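PDB 3LM3: DUF3863 domain-containing protein from Parabacteroides distasonis, which is of unknown function but probably acts on carbohydrates, as a glycoside hydrolase or deacetylase. Local coordinates for residues V23-M28 / D301-W306; A58-F63 / G70-G75; R125-A130 / L157-E162; E129-I134 / G141-S146. All coordinates share one frame; numbering follows the deposited sequence.

Interaction 1 (V23-M28 / D301-W306); sequences VTLCIM and DAMKMW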
loop_
_atom_site.group_PDB
_atom_site.type_symbol
_atom_site.label_atom_id
_atom_site.label_comp_id
_atom_site.label_asym_id
_atom_site.label_seq_id
_atom_site.Cartn_x
_atom_site.Cartn_y
_atom_site.Cartn_z
ATOM N N VAL A 23 -11.370 -4.973 1.132
ATOM C CA VAL A 23 -10.298 -5.079 0.138
ATOM C C VAL A 23 -10.408 -3.868 -0.776
ATOM O O VAL A 23 -11.481 -3.623 -1.351
ATOM C CB VAL A 23 -10.376 -6.356 -0.714
ATOM C CG1 VAL A 23 -9.360 -6.315 -1.878
ATOM C CG2 VAL A 23 -10.180 -7.609 0.140
ATOM N N THR A 24 -9.311 -3.142 -0.926
ATOM C CA THR A 24 -9.234 -2.042 -1.874
ATOM C C THR A 24 -8.257 -2.420 -2.973
ATOM O O THR A 24 -7.052 -2.543 -2.718
ATOM C CB THR A 24 -8.820 -0.735 -1.213
ATOM O OG1 THR A 24 -7.550 -0.868 -0.559
ATOM C CG2 THR A 24 -9.849 -0.263 -0.180
ATOM N N LEU A 25 -8.758 -2.602 -4.191
ATOM C CA LEU A 25 -7.955 -2.884 -5.365
ATOM C C LEU A 25 -7.861 -1.662 -6.248
ATOM O O LEU A 25 -8.842 -0.935 -6.445
ATOM C CB LEU A 25 -8.599 -3.990 -6.204
ATOM C CG LEU A 25 -7.991 -4.264 -7.584
ATOM C CD1 LEU A 25 -6.565 -4.792 -7.470
ATOM C CD2 LEU A 25 -8.881 -5.250 -8.383
ATOM N N CYS A 26 -6.683 -1.439 -6.786
ATOM C CA CYS A 26 -6.463 -0.498 -7.879
ATOM C C CYS A 26 -5.894 -1.238 -9.086
ATOM O O CYS A 26 -5.005 -2.093 -8.941
ATOM C CB CYS A 26 -5.496 0.592 -7.468
ATOM S SG CYS A 26 -4.870 1.634 -8.827
ATOM N N ILE A 27 -6.445 -0.938 -10.255
ATOM C CA ILE A 27 -5.875 -1.371 -11.538
ATOM C C ILE A 27 -5.207 -0.159 -12.187
ATOM O O ILE A 27 -5.869 0.900 -12.353
ATOM C CB ILE A 27 -6.938 -2.006 -12.486
ATOM C CG1 ILE A 27 -7.518 -3.264 -11.852
ATOM C CG2 ILE A 27 -6.301 -2.328 -13.859
ATOM C CD1 ILE A 27 -8.629 -3.872 -12.629
HETATM N N MSE A 28 -3.923 -0.281 -12.519
HETATM C CA MSE A 28 -3.116 0.804 -13.061
HETATM C C MSE A 28 -3.072 0.744 -14.586
HETATM O O MSE A 28 -2.858 -0.339 -15.171
HETATM C CB MSE A 28 -1.695 0.749 -12.538
HETATM C CG MSE A 28 -0.776 1.822 -13.033
HETATM SE SE MSE A 28 1.008 1.545 -12.333
HETATM C CE MSE A 28 1.713 3.303 -12.744
ATOM N N ASP A 301 -7.522 -15.736 -14.453
ATOM C CA ASP A 301 -7.766 -16.831 -13.512
ATOM C C ASP A 301 -7.261 -16.479 -12.109
ATOM O O ASP A 301 -7.910 -16.785 -11.123
ATOM C CB ASP A 301 -7.095 -18.141 -13.967
ATOM C CG ASP A 301 -7.826 -18.825 -15.108
ATOM O OD1 ASP A 301 -8.966 -18.436 -15.461
ATOM O OD2 ASP A 301 -7.212 -19.760 -15.669
ATOM N N ALA A 302 -6.104 -15.841 -12.018
ATOM C CA ALA A 302 -5.583 -15.430 -10.730
ATOM C C ALA A 302 -6.517 -14.433 -10.042
ATOM O O ALA A 302 -6.785 -14.529 -8.829
ATOM C CB ALA A 302 -4.168 -14.820 -10.898
HETATM N N MSE A 303 -7.025 -13.466 -10.810
HETATM C CA MSE A 303 -7.942 -12.469 -10.245
HETATM C C MSE A 303 -9.207 -13.140 -9.743
HETATM O O MSE A 303 -9.663 -12.856 -8.642
HETATM C CB MSE A 303 -8.298 -11.457 -11.330
HETATM C CG MSE A 303 -9.341 -10.426 -10.928
HETATM SE SE MSE A 303 -8.746 -9.170 -9.554
HETATM C CE MSE A 303 -7.690 -7.986 -10.681
ATOM N N LYS A 304 -9.797 -14.021 -10.552
ATOM C CA LYS A 304 -10.994 -14.753 -10.154
ATOM C C LYS A 304 -10.737 -15.566 -8.879
ATOM O O LYS A 304 -11.576 -15.611 -7.968
ATOM C CB LYS A 304 -11.465 -15.693 -11.284
ATOM C CG LYS A 304 -11.967 -15.000 -12.538
ATOM C CD LYS A 304 -12.314 -16.021 -13.647
ATOM C CE LYS A 304 -12.733 -15.329 -14.955
ATOM N NZ LYS A 304 -12.953 -16.310 -16.063
HETATM N N MSE A 305 -9.582 -16.222 -8.813
HETATM C CA MSE A 305 -9.253 -17.064 -7.690
HETATM C C MSE A 305 -9.146 -16.229 -6.396
HETATM O O MSE A 305 -9.685 -16.585 -5.335
HETATM C CB MSE A 305 -7.931 -17.766 -7.985
HETATM C CG MSE A 305 -7.730 -18.988 -7.208
HETATM SE SE MSE A 305 -6.126 -19.900 -7.746
HETATM C CE MSE A 305 -6.899 -20.987 -9.173
ATOM N N TRP A 306 -8.437 -15.105 -6.512
ATOM C CA TRP A 306 -8.239 -14.213 -5.408
ATOM C C TRP A 306 -9.576 -13.726 -4.849
ATOM O O TRP A 306 -9.851 -13.835 -3.639
ATOM C CB TRP A 306 -7.368 -13.026 -5.850
ATOM C CG TRP A 306 -7.237 -11.957 -4.769
ATOM C CD1 TRP A 306 -7.048 -12.135 -3.407
ATOM C CD2 TRP A 306 -7.272 -10.549 -4.985
ATOM N NE1 TRP A 306 -6.975 -10.925 -2.788
ATOM C CE2 TRP A 306 -7.129 -9.923 -3.723
ATOM C CE3 TRP A 306 -7.451 -9.754 -6.125
ATOM C CZ2 TRP A 306 -7.119 -8.538 -3.576
ATOM C CZ3 TRP A 306 -7.449 -8.380 -5.966
ATOM C CH2 TRP A 306 -7.315 -7.789 -4.704
#

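Interaction 2 (A58-F63 / G70-G75); sequences ALREAF and GRLTWG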
loop_
_atom_site.group_PDB
_atom_site.type_symbol
_atom_site.label_atom_id
_atom_site.label_comp_id
_atom_site.label_asym_id
_atom_site.label_seq_id
_atom_site.Cartn_x
_atom_site.Cartn_y
_atom_site.Cartn_z
ATOM N N ALA A 58 -11.536 -7.680 -19.598
ATOM C CA ALA A 58 -11.430 -9.028 -19.090
ATOM C C ALA A 58 -11.001 -9.031 -17.627
ATOM O O ALA A 58 -11.508 -9.812 -16.835
ATOM C CB ALA A 58 -10.427 -9.825 -19.931
ATOM N N LEU A 59 -10.057 -8.168 -17.272
ATOM C CA LEU A 59 -9.601 -8.116 -15.903
ATOM C C LEU A 59 -10.716 -7.633 -14.970
ATOM O O LEU A 59 -10.886 -8.188 -13.874
ATOM C CB LEU A 59 -8.328 -7.239 -15.830
ATOM C CG LEU A 59 -7.513 -7.357 -14.561
ATOM C CD1 LEU A 59 -7.027 -8.782 -14.331
ATOM C CD2 LEU A 59 -6.304 -6.378 -14.685
ATOM N N ARG A 60 -11.489 -6.620 -15.393
ATOM C CA ARG A 60 -12.624 -6.129 -14.592
ATOM C C ARG A 60 -13.708 -7.195 -14.426
ATOM O O ARG A 60 -14.285 -7.319 -13.373
ATOM C CB ARG A 60 -13.234 -4.850 -15.180
ATOM C CG ARG A 60 -14.409 -4.143 -14.449
ATOM C CD ARG A 60 -13.957 -3.820 -13.115
ATOM N NE ARG A 60 -14.850 -3.094 -12.204
ATOM C CZ ARG A 60 -15.821 -3.616 -11.468
ATOM N NH1 ARG A 60 -16.259 -4.855 -11.689
ATOM N NH2 ARG A 60 -16.323 -2.906 -10.494
ATOM N N GLU A 61 -13.984 -7.930 -15.488
ATOM C CA GLU A 61 -14.955 -9.005 -15.433
ATOM C C GLU A 61 -14.513 -10.121 -14.486
ATOM O O GLU A 61 -15.308 -10.669 -13.730
ATOM C CB GLU A 61 -15.264 -9.478 -16.874
ATOM C CG GLU A 61 -16.022 -8.345 -17.643
ATOM C CD GLU A 61 -16.415 -8.598 -19.093
ATOM O OE1 GLU A 61 -15.815 -9.487 -19.726
ATOM O OE2 GLU A 61 -17.314 -7.833 -19.578
ATOM N N ALA A 62 -13.212 -10.417 -14.479
ATOM C CA ALA A 62 -12.668 -11.388 -13.550
ATOM C C ALA A 62 -12.905 -10.931 -12.096
ATOM O O ALA A 62 -13.315 -11.707 -11.223
ATOM C CB ALA A 62 -11.169 -11.618 -13.832
ATOM N N PHE A 63 -12.626 -9.646 -11.841
ATOM C CA PHE A 63 -12.836 -9.036 -10.518
ATOM C C PHE A 63 -14.275 -9.125 -10.028
ATOM O O PHE A 63 -14.506 -9.331 -8.843
ATOM C CB PHE A 63 -12.375 -7.583 -10.561
ATOM C CG PHE A 63 -12.713 -6.768 -9.334
ATOM C CD1 PHE A 63 -11.891 -6.798 -8.223
ATOM C CD2 PHE A 63 -13.827 -5.950 -9.305
ATOM C CE1 PHE A 63 -12.189 -6.007 -7.078
ATOM C CE2 PHE A 63 -14.116 -5.185 -8.204
ATOM C CZ PHE A 63 -13.305 -5.206 -7.098
ATOM N N GLY A 70 -18.748 -5.381 -5.822
ATOM C CA GLY A 70 -17.359 -4.905 -5.766
ATOM C C GLY A 70 -17.096 -3.725 -6.669
ATOM O O GLY A 70 -17.628 -3.605 -7.793
ATOM N N ARG A 71 -16.256 -2.818 -6.167
ATOM C CA ARG A 71 -15.732 -1.738 -6.994
ATOM C C ARG A 71 -14.284 -1.503 -6.641
ATOM O O ARG A 71 -13.789 -1.962 -5.592
ATOM C CB ARG A 71 -16.565 -0.469 -6.871
ATOM C CG ARG A 71 -16.668 0.040 -5.466
ATOM C CD ARG A 71 -17.849 -0.624 -4.727
ATOM N NE ARG A 71 -18.133 0.056 -3.486
ATOM C CZ ARG A 71 -19.007 -0.368 -2.581
ATOM N NH1 ARG A 71 -19.726 -1.461 -2.803
ATOM N NH2 ARG A 71 -19.171 0.312 -1.459
ATOM N N LEU A 72 -13.592 -0.846 -7.563
ATOM C CA LEU A 72 -12.149 -0.681 -7.488
ATOM C C LEU A 72 -11.749 0.707 -7.967
ATOM O O LEU A 72 -12.562 1.482 -8.469
ATOM C CB LEU A 72 -11.473 -1.780 -8.293
ATOM C CG LEU A 72 -11.764 -1.898 -9.789
ATOM C CD1 LEU A 72 -11.128 -0.779 -10.624
ATOM C CD2 LEU A 72 -11.340 -3.307 -10.304
ATOM N N THR A 73 -10.475 1.034 -7.796
ATOM C CA THR A 73 -9.896 2.272 -8.254
ATOM C C THR A 73 -9.114 2.052 -9.523
ATOM O O THR A 73 -8.173 1.255 -9.531
ATOM C CB THR A 73 -8.971 2.834 -7.173
ATOM O OG1 THR A 73 -9.730 3.066 -5.975
ATOM C CG2 THR A 73 -8.284 4.124 -7.596
ATOM N N TRP A 74 -9.467 2.781 -10.572
ATOM C CA TRP A 74 -8.662 2.848 -11.794
ATOM C C TRP A 74 -7.685 3.981 -11.633
ATOM O O TRP A 74 -8.083 5.123 -11.385
ATOM C CB TRP A 74 -9.571 3.130 -12.976
ATOM C CG TRP A 74 -10.581 2.061 -13.265
ATOM C CD1 TRP A 74 -11.911 2.067 -12.905
ATOM C CD2 TRP A 74 -10.378 0.841 -14.007
ATOM N NE1 TRP A 74 -12.523 0.934 -13.378
ATOM C CE2 TRP A 74 -11.601 0.168 -14.057
ATOM C CE3 TRP A 74 -9.251 0.247 -14.623
ATOM C CZ2 TRP A 74 -11.761 -1.056 -14.709
ATOM C CZ3 TRP A 74 -9.412 -0.962 -15.279
ATOM C CH2 TRP A 74 -10.652 -1.611 -15.321
ATOM N N GLY A 75 -6.408 3.701 -11.774
ATOM C CA GLY A 75 -5.395 4.714 -11.642
ATOM C C GLY A 75 -4.625 4.879 -12.936
ATOM O O GLY A 75 -4.082 3.904 -13.466
HETATM O O HOH W 1 -18.080 -5.767 -9.538
#

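Interaction 3 (R125-A130 / L157-E162); sequences REMSEA and LRYLAE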
loop_
_atom_site.group_PDB
_atom_site.type_symbol
_atom_site.label_atom_id
_atom_site.label_comp_id
_atom_site.label_asym_id
_atom_site.label_seq_id
_atom_site.Cartn_x
_atom_site.Cartn_y
_atom_site.Cartn_z
ATOM N N ARG A 125 1.311 20.561 -8.821
ATOM C CA ARG A 125 0.767 21.135 -10.038
ATOM C C ARG A 125 0.223 20.040 -10.950
ATOM O O ARG A 125 -0.864 20.178 -11.515
ATOM C CB ARG A 125 1.823 21.971 -10.761
ATOM C CG ARG A 125 1.373 22.497 -12.095
ATOM C CD ARG A 125 2.406 23.439 -12.702
ATOM N NE ARG A 125 3.683 22.759 -12.963
ATOM C CZ ARG A 125 4.833 22.930 -12.311
ATOM N NH1 ARG A 125 4.951 23.775 -11.300
ATOM N NH2 ARG A 125 5.895 22.228 -12.674
ATOM N N GLU A 126 0.982 18.955 -11.123
ATOM C CA GLU A 126 0.579 17.895 -12.029
ATOM C C GLU A 126 -0.564 17.065 -11.461
ATOM O O GLU A 126 -1.450 16.656 -12.214
ATOM C CB GLU A 126 1.796 17.048 -12.432
ATOM C CG GLU A 126 2.774 17.903 -13.258
ATOM C CD GLU A 126 3.965 17.161 -13.822
ATOM O OE1 GLU A 126 4.066 15.936 -13.614
ATOM O OE2 GLU A 126 4.796 17.834 -14.483
HETATM N N MSE A 127 -0.618 16.859 -10.150
HETATM C CA MSE A 127 -1.800 16.255 -9.553
HETATM C C MSE A 127 -3.035 17.082 -9.878
HETATM O O MSE A 127 -4.072 16.510 -10.253
HETATM C CB MSE A 127 -1.662 16.081 -8.029
HETATM C CG MSE A 127 -0.689 15.022 -7.602
HETATM SE SE MSE A 127 -0.744 14.553 -5.732
HETATM C CE MSE A 127 -0.421 16.321 -5.004
ATOM N N SER A 128 -2.965 18.404 -9.727
ATOM C CA SER A 128 -4.096 19.248 -10.080
ATOM C C SER A 128 -4.491 19.119 -11.547
ATOM O O SER A 128 -5.690 19.068 -11.882
ATOM C CB SER A 128 -3.797 20.685 -9.705
ATOM O OG SER A 128 -3.771 20.805 -8.289
ATOM N N GLU A 129 -3.504 19.054 -12.432
ATOM C CA GLU A 129 -3.795 18.882 -13.861
ATOM C C GLU A 129 -4.515 17.569 -14.137
ATOM O O GLU A 129 -5.474 17.514 -14.926
ATOM C CB GLU A 129 -2.486 18.923 -14.677
ATOM C CG GLU A 129 -1.869 20.303 -14.793
ATOM C CD GLU A 129 -0.490 20.321 -15.449
ATOM O OE1 GLU A 129 0.076 19.235 -15.760
ATOM O OE2 GLU A 129 0.058 21.439 -15.582
ATOM N N ALA A 130 -4.043 16.496 -13.529
ATOM C CA ALA A 130 -4.684 15.184 -13.700
ATOM C C ALA A 130 -6.094 15.147 -13.150
ATOM O O ALA A 130 -6.991 14.584 -13.783
ATOM C CB ALA A 130 -3.832 14.087 -13.008
ATOM N N LEU A 157 0.578 15.755 0.314
ATOM C CA LEU A 157 -0.635 15.358 1.037
ATOM C C LEU A 157 -1.378 16.555 1.619
ATOM O O LEU A 157 -2.610 16.638 1.554
ATOM C CB LEU A 157 -0.252 14.325 2.095
ATOM C CG LEU A 157 0.489 13.112 1.539
ATOM C CD1 LEU A 157 0.915 12.163 2.651
ATOM C CD2 LEU A 157 -0.379 12.400 0.529
ATOM N N ARG A 158 -0.631 17.497 2.191
ATOM C CA ARG A 158 -1.137 18.802 2.623
ATOM C C ARG A 158 -1.879 19.490 1.485
ATOM O O ARG A 158 -2.983 20.011 1.632
ATOM C CB ARG A 158 0.084 19.643 3.027
ATOM C CG ARG A 158 -0.159 21.063 3.440
ATOM C CD ARG A 158 -0.286 22.028 2.267
ATOM N NE ARG A 158 0.811 22.105 1.264
ATOM C CZ ARG A 158 0.707 22.905 0.202
ATOM N NH1 ARG A 158 -0.433 23.583 0.024
ATOM N NH2 ARG A 158 1.694 23.021 -0.698
ATOM N N TYR A 159 -1.221 19.532 0.335
ATOM C CA TYR A 159 -1.793 20.183 -0.829
ATOM C C TYR A 159 -3.115 19.525 -1.261
ATOM O O TYR A 159 -4.098 20.195 -1.571
ATOM C CB TYR A 159 -0.768 20.158 -1.976
ATOM C CG TYR A 159 -1.229 20.758 -3.273
ATOM C CD1 TYR A 159 -1.860 19.978 -4.244
ATOM C CD2 TYR A 159 -1.009 22.104 -3.531
ATOM C CE1 TYR A 159 -2.274 20.538 -5.443
ATOM C CE2 TYR A 159 -1.398 22.663 -4.720
ATOM C CZ TYR A 159 -2.039 21.889 -5.673
ATOM O OH TYR A 159 -2.404 22.488 -6.884
ATOM N N LEU A 160 -3.129 18.203 -1.314
ATOM C CA LEU A 160 -4.359 17.490 -1.682
ATOM C C LEU A 160 -5.479 17.852 -0.743
ATOM O O LEU A 160 -6.575 18.198 -1.195
ATOM C CB LEU A 160 -4.170 15.973 -1.655
ATOM C CG LEU A 160 -3.378 15.435 -2.823
ATOM C CD1 LEU A 160 -3.144 13.911 -2.680
ATOM C CD2 LEU A 160 -4.019 15.780 -4.165
ATOM N N ALA A 161 -5.210 17.808 0.564
ATOM C CA ALA A 161 -6.243 18.053 1.556
ATOM C C ALA A 161 -6.762 19.483 1.454
ATOM O O ALA A 161 -7.976 19.728 1.451
ATOM C CB ALA A 161 -5.689 17.808 2.966
ATOM N N GLU A 162 -5.843 20.444 1.409
ATOM C CA GLU A 162 -6.176 21.851 1.590
ATOM C C GLU A 162 -6.517 22.544 0.289
ATOM O O GLU A 162 -7.395 23.427 0.259
ATOM C CB GLU A 162 -5.045 22.556 2.346
ATOM C CG GLU A 162 -4.904 21.923 3.752
ATOM C CD GLU A 162 -3.699 22.334 4.601
ATOM O OE1 GLU A 162 -2.885 23.205 4.193
ATOM O OE2 GLU A 162 -3.566 21.735 5.714
#

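Interaction 4 (E129-I134 / G141-S146); sequences EAIEII and GYRPQS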
loop_
_atom_site.group_PDB
_atom_site.type_symbol
_atom_site.label_atom_id
_atom_site.label_comp_id
_atom_site.label_asym_id
_atom_site.label_seq_id
_atom_site.Cartn_x
_atom_site.Cartn_y
_atom_site.Cartn_z
ATOM N N GLU A 129 -3.504 19.054 -12.432
ATOM C CA GLU A 129 -3.795 18.882 -13.861
ATOM C C GLU A 129 -4.515 17.569 -14.137
ATOM O O GLU A 129 -5.474 17.514 -14.926
ATOM C CB GLU A 129 -2.486 18.923 -14.677
ATOM C CG GLU A 129 -1.869 20.303 -14.793
ATOM C CD GLU A 129 -0.490 20.321 -15.449
ATOM O OE1 GLU A 129 0.076 19.235 -15.760
ATOM O OE2 GLU A 129 0.058 21.439 -15.582
ATOM N N ALA A 130 -4.043 16.496 -13.529
ATOM C CA ALA A 130 -4.684 15.184 -13.700
ATOM C C ALA A 130 -6.094 15.147 -13.150
ATOM O O ALA A 130 -6.991 14.584 -13.783
ATOM C CB ALA A 130 -3.832 14.087 -13.008
ATOM N N ILE A 131 -6.302 15.742 -11.982
ATOM C CA ILE A 131 -7.637 15.794 -11.377
ATOM C C ILE A 131 -8.609 16.512 -12.316
ATOM O O ILE A 131 -9.731 16.058 -12.521
ATOM C CB ILE A 131 -7.621 16.466 -10.004
ATOM C CG1 ILE A 131 -6.901 15.594 -8.970
ATOM C CG2 ILE A 131 -9.056 16.764 -9.505
ATOM C CD1 ILE A 131 -6.412 16.369 -7.773
ATOM N N GLU A 132 -8.176 17.601 -12.949
ATOM C CA GLU A 132 -9.027 18.354 -13.879
ATOM C C GLU A 132 -9.381 17.508 -15.098
ATOM O O GLU A 132 -10.528 17.458 -15.519
ATOM C CB GLU A 132 -8.327 19.628 -14.316
ATOM C CG GLU A 132 -9.177 20.525 -15.193
ATOM C CD GLU A 132 -10.413 21.058 -14.492
ATOM O OE1 GLU A 132 -10.434 21.123 -13.246
ATOM O OE2 GLU A 132 -11.365 21.427 -15.204
ATOM N N ILE A 133 -8.383 16.822 -15.671
ATOM C CA ILE A 133 -8.612 15.934 -16.810
ATOM C C ILE A 133 -9.629 14.859 -16.469
ATOM O O ILE A 133 -10.561 14.566 -17.222
ATOM C CB ILE A 133 -7.293 15.296 -17.327
ATOM C CG1 ILE A 133 -6.393 16.359 -17.976
ATOM C CG2 ILE A 133 -7.610 14.148 -18.296
ATOM C CD1 ILE A 133 -4.944 15.912 -18.042
ATOM N N ILE A 134 -9.465 14.267 -15.303
ATOM C CA ILE A 134 -10.348 13.183 -14.850
ATOM C C ILE A 134 -11.775 13.685 -14.594
ATOM O O ILE A 134 -12.754 13.025 -14.980
ATOM C CB ILE A 134 -9.742 12.475 -13.603
ATOM C CG1 ILE A 134 -8.552 11.645 -14.071
ATOM C CG2 ILE A 134 -10.763 11.555 -12.917
ATOM C CD1 ILE A 134 -7.674 11.180 -12.941
ATOM N N GLY A 141 -19.088 16.792 -12.669
ATOM C CA GLY A 141 -18.445 17.284 -11.451
ATOM C C GLY A 141 -17.669 16.263 -10.661
ATOM O O GLY A 141 -17.256 16.549 -9.558
ATOM N N TYR A 142 -17.487 15.091 -11.235
ATOM C CA TYR A 142 -16.770 13.992 -10.573
ATOM C C TYR A 142 -15.413 14.436 -10.064
ATOM O O TYR A 142 -14.647 15.086 -10.784
ATOM C CB TYR A 142 -16.560 12.829 -11.546
ATOM C CG TYR A 142 -15.809 11.693 -10.908
ATOM C CD1 TYR A 142 -16.437 10.844 -10.032
ATOM C CD2 TYR A 142 -14.450 11.552 -11.100
ATOM C CE1 TYR A 142 -15.731 9.838 -9.350
ATOM C CE2 TYR A 142 -13.729 10.558 -10.457
ATOM C CZ TYR A 142 -14.371 9.704 -9.580
ATOM O OH TYR A 142 -13.663 8.741 -8.941
ATOM N N ARG A 143 -15.115 14.049 -8.837
ATOM C CA ARG A 143 -13.767 14.173 -8.316
ATOM C C ARG A 143 -13.422 12.882 -7.585
ATOM O O ARG A 143 -14.253 12.335 -6.861
ATOM C CB ARG A 143 -13.660 15.351 -7.375
ATOM C CG ARG A 143 -13.923 16.684 -8.048
ATOM C CD ARG A 143 -13.905 17.817 -7.088
ATOM N NE ARG A 143 -12.588 17.985 -6.500
ATOM C CZ ARG A 143 -11.575 18.593 -7.079
ATOM N NH1 ARG A 143 -11.688 19.082 -8.312
ATOM N NH2 ARG A 143 -10.429 18.677 -6.429
ATOM N N PRO A 144 -12.197 12.371 -7.772
ATOM C CA PRO A 144 -11.829 11.171 -7.044
ATOM C C PRO A 144 -11.733 11.432 -5.533
ATOM O O PRO A 144 -11.562 12.583 -5.123
ATOM C CB PRO A 144 -10.475 10.813 -7.664
ATOM C CG PRO A 144 -9.893 12.092 -8.007
ATOM C CD PRO A 144 -11.067 12.915 -8.538
ATOM N N GLN A 145 -11.839 10.389 -4.726
ATOM C CA GLN A 145 -11.682 10.519 -3.281
ATOM C C GLN A 145 -10.247 10.232 -2.838
ATOM O O GLN A 145 -9.913 10.514 -1.698
ATOM C CB GLN A 145 -12.645 9.585 -2.558
ATOM C CG GLN A 145 -14.092 10.003 -2.692
ATOM C CD GLN A 145 -15.025 9.029 -2.013
ATOM O OE1 GLN A 145 -15.089 7.868 -2.406
ATOM N NE2 GLN A 145 -15.750 9.492 -0.991
ATOM N N SER A 146 -9.393 9.716 -3.734
ATOM C CA SER A 146 -7.983 9.429 -3.413
ATOM C C SER A 146 -7.119 9.748 -4.615
ATOM O O SER A 146 -7.660 9.946 -5.733
ATOM C CB SER A 146 -7.803 7.944 -3.055
ATOM O OG SER A 146 -7.979 7.111 -4.181
HETATM O O HOH W 2 -10.031 20.535 -9.921
#

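Interaction 1 (V23-M28 / D301-W306)
Val23 and Trp306 reach out to meet between strand and helix, valine CG1 lying 3.6 Å from Trp306 CZ2 of the benzo ring. Leu25 approaches the same ring at its edge, where CD1 lies near the plane and 4.0 Å from Trp306 CZ3. The second apolar group is made by the other leucine branch: Leu25 CD2 and Met303 CE face each other tip to tip at 3.8 Å. Met303, modelled as selenomethionine, bends at chi2 (67°) and chi3 (79°), and the folded chain ends with its methyl against the leucine. With an alanine at Leu25, the Met303 methyl and the CZ3 edge of Trp306 would probably both lose their partner on the strand, and a gap would open between strand and helix.

The local axes run nearly antiparallel (166°) and come no closer than 13.2 Å, the layering of a beta/alpha fold in which helix 296-313 covers the parallel sheet containing strand 21-29. Such packing is consistent with the barrel-like domains of the glycoside hydrolase/deacetylase superfamily. Polar bonding lies outside this layer: Trp306 NE1 is hydrogen-bonded to Glu266 OE2. Trp286, its ring nearly parallel to that of Trp306, and Phe63, which touches Leu25, extend the packing.

Interaction 2 (A58-F63 / G70-G75)
Arg60, its chain bent at chi2, brings its guanidinium to Gly70, NH2 donating to Gly70 O at 3.1 Å. The bond is bent, with an N-H...O angle of 141°, and the donor stands 35° out of the carbonyl plane. A water doubles the link, accepting from Arg60 NH1 at 3.0 Å and donating to Gly70 O at 2.8 Å, so two groups hold this oxygen. Beside it Leu72 CD2 sits over the Phe63 ring, 3.8 Å from the ring centroid and 12° off the normal, a CH-pi contact; the backbone of Gly70 meets the ring's edge, its C atom 3.7 Å from Phe63 CE2. The aliphatic part of Arg60 runs transverse to Trp74, with CD 3.9 Å from Trp74 CZ2.

Strand 21-29, helix 53-64 and strand 73-76, the two strands parallel neighbours in one sheet, make a beta-alpha-beta crossover; the chain turns back after the helix, and the residues leading into the second strand pack on the helix.

Asp104, outside both segments, organises the second shell. OD1 forms a salt bridge with Arg60 NH2 and accepts from Leu72 N, while OD2 takes Trp74 NE1. Tyr102 adds a cation-pi contact to Arg60, and Leu25 and Ile27 pack against Leu72.

Interaction 3 (R125-A130 / L157-E162)
Tyr159 and Ser128 meet at the edge of the tyrosine ring: Ser128 OG lies in the ring plane, 2.6 Å from Tyr159 OH. Tyr159 CG is anti to the backbone N (chi1 178°), which carries the phenol across the gap between the helices. Ser128 OG turns beside its own backbone N instead (chi1 -69°); it is hydrogen-bonded to Glu164 OE2, its strongest partner, and lies close against the phenol oxygen.

Beside this polar pair the side chains of Met127, modelled as selenomethionine, and Leu160 run nearly perpendicular to one another. Met127 CE is 3.7 Å from CD2 of Leu160 in the leucine conformer described, one of two in the crystal, and the same methyl stands 4.0 Å from Tyr159 CD1, approaching the ring obliquely.

The axes of the two helical segments approach to 10.9 Å, with a crossing angle of -40°. They belong to helices 120-138 and 154-163, successive helices of a beta/alpha arrangement with strand 146-148 between them in sequence. Their inner sides rest on strands, Met127 touching Tyr108 of strand 105-108 and Leu160 touching Ala169 of strand 168-172.

Putting a leucine in place of Tyr159 removes the phenol, and Ser128 OG would probably be left with Glu164 but without its mate on the opposing helix, while the Met127 methyl would lose the ring it leans on. Glu164 also touches Tyr159, and so borders both partners of the polar pair.

Interaction 4 (E129-I134 / G141-S146)
Arg143, which lays its guanidinium against Ile131, makes the shortest polar bond of the contact: its NH1 donates to a water at 2.7 Å, in the plane of the group. The same water is only weakly tied to Glu132 OE1, 3.4 Å away, in the conformer of Glu132 described. At the other end NH2 of Arg143 forms a salt bridge with Glu164 OE1, so the flat group is held at both of its terminal nitrogens, NH1 and NH2.

Ile131 CG2 lies over one guanidinium face, 3.7 Å from Arg143 NH1. The arginine chain turns at chi3 (64°), swinging its head back over the isoleucine. That methyl also sits beside the ring of Pro144, 4.4 Å from its CD.

This is the return turn of a beta/alpha unit: after helix 120-138 the chain reverses and runs back along the helix side into strand 146-148.

Farther along the helix Ile134 and Tyr142 extend alongside one another in a common direction. Ile134 CG2 meets the tyrosine ring at its edge, in plane, 4.0 Å from CE2. The phenol is bonded through its OH to Val106 N of strand 105-108, and Tyr142 O accepts from Ser135 OG. Ile134 itself packs on Val106, and Pro144 on Thr107.

In the fold
Interactions 1 and 2 form one continuous layer: their centres are 7 Å apart, and strands 21-29 and 73-76 are joined by Ile27 N to Thr73 O and Leu25 O to Thr73 N, each 2.9 Å. Leu25 CD2 also packs 3.4 Å from Phe63 CD1. Interactions 3 and 4 share Glu129 and Ala130 on helix 120-138, with centres 10 Å apart, and Glu164 serves both, bonding Ser128 in one and Arg143 in the other. Between the two pairs, interactions 2 and 4 come within about 5 Å at their nearest atoms, and Glu105 bridges them by accepting from Thr73 OG1 and Gln145 N.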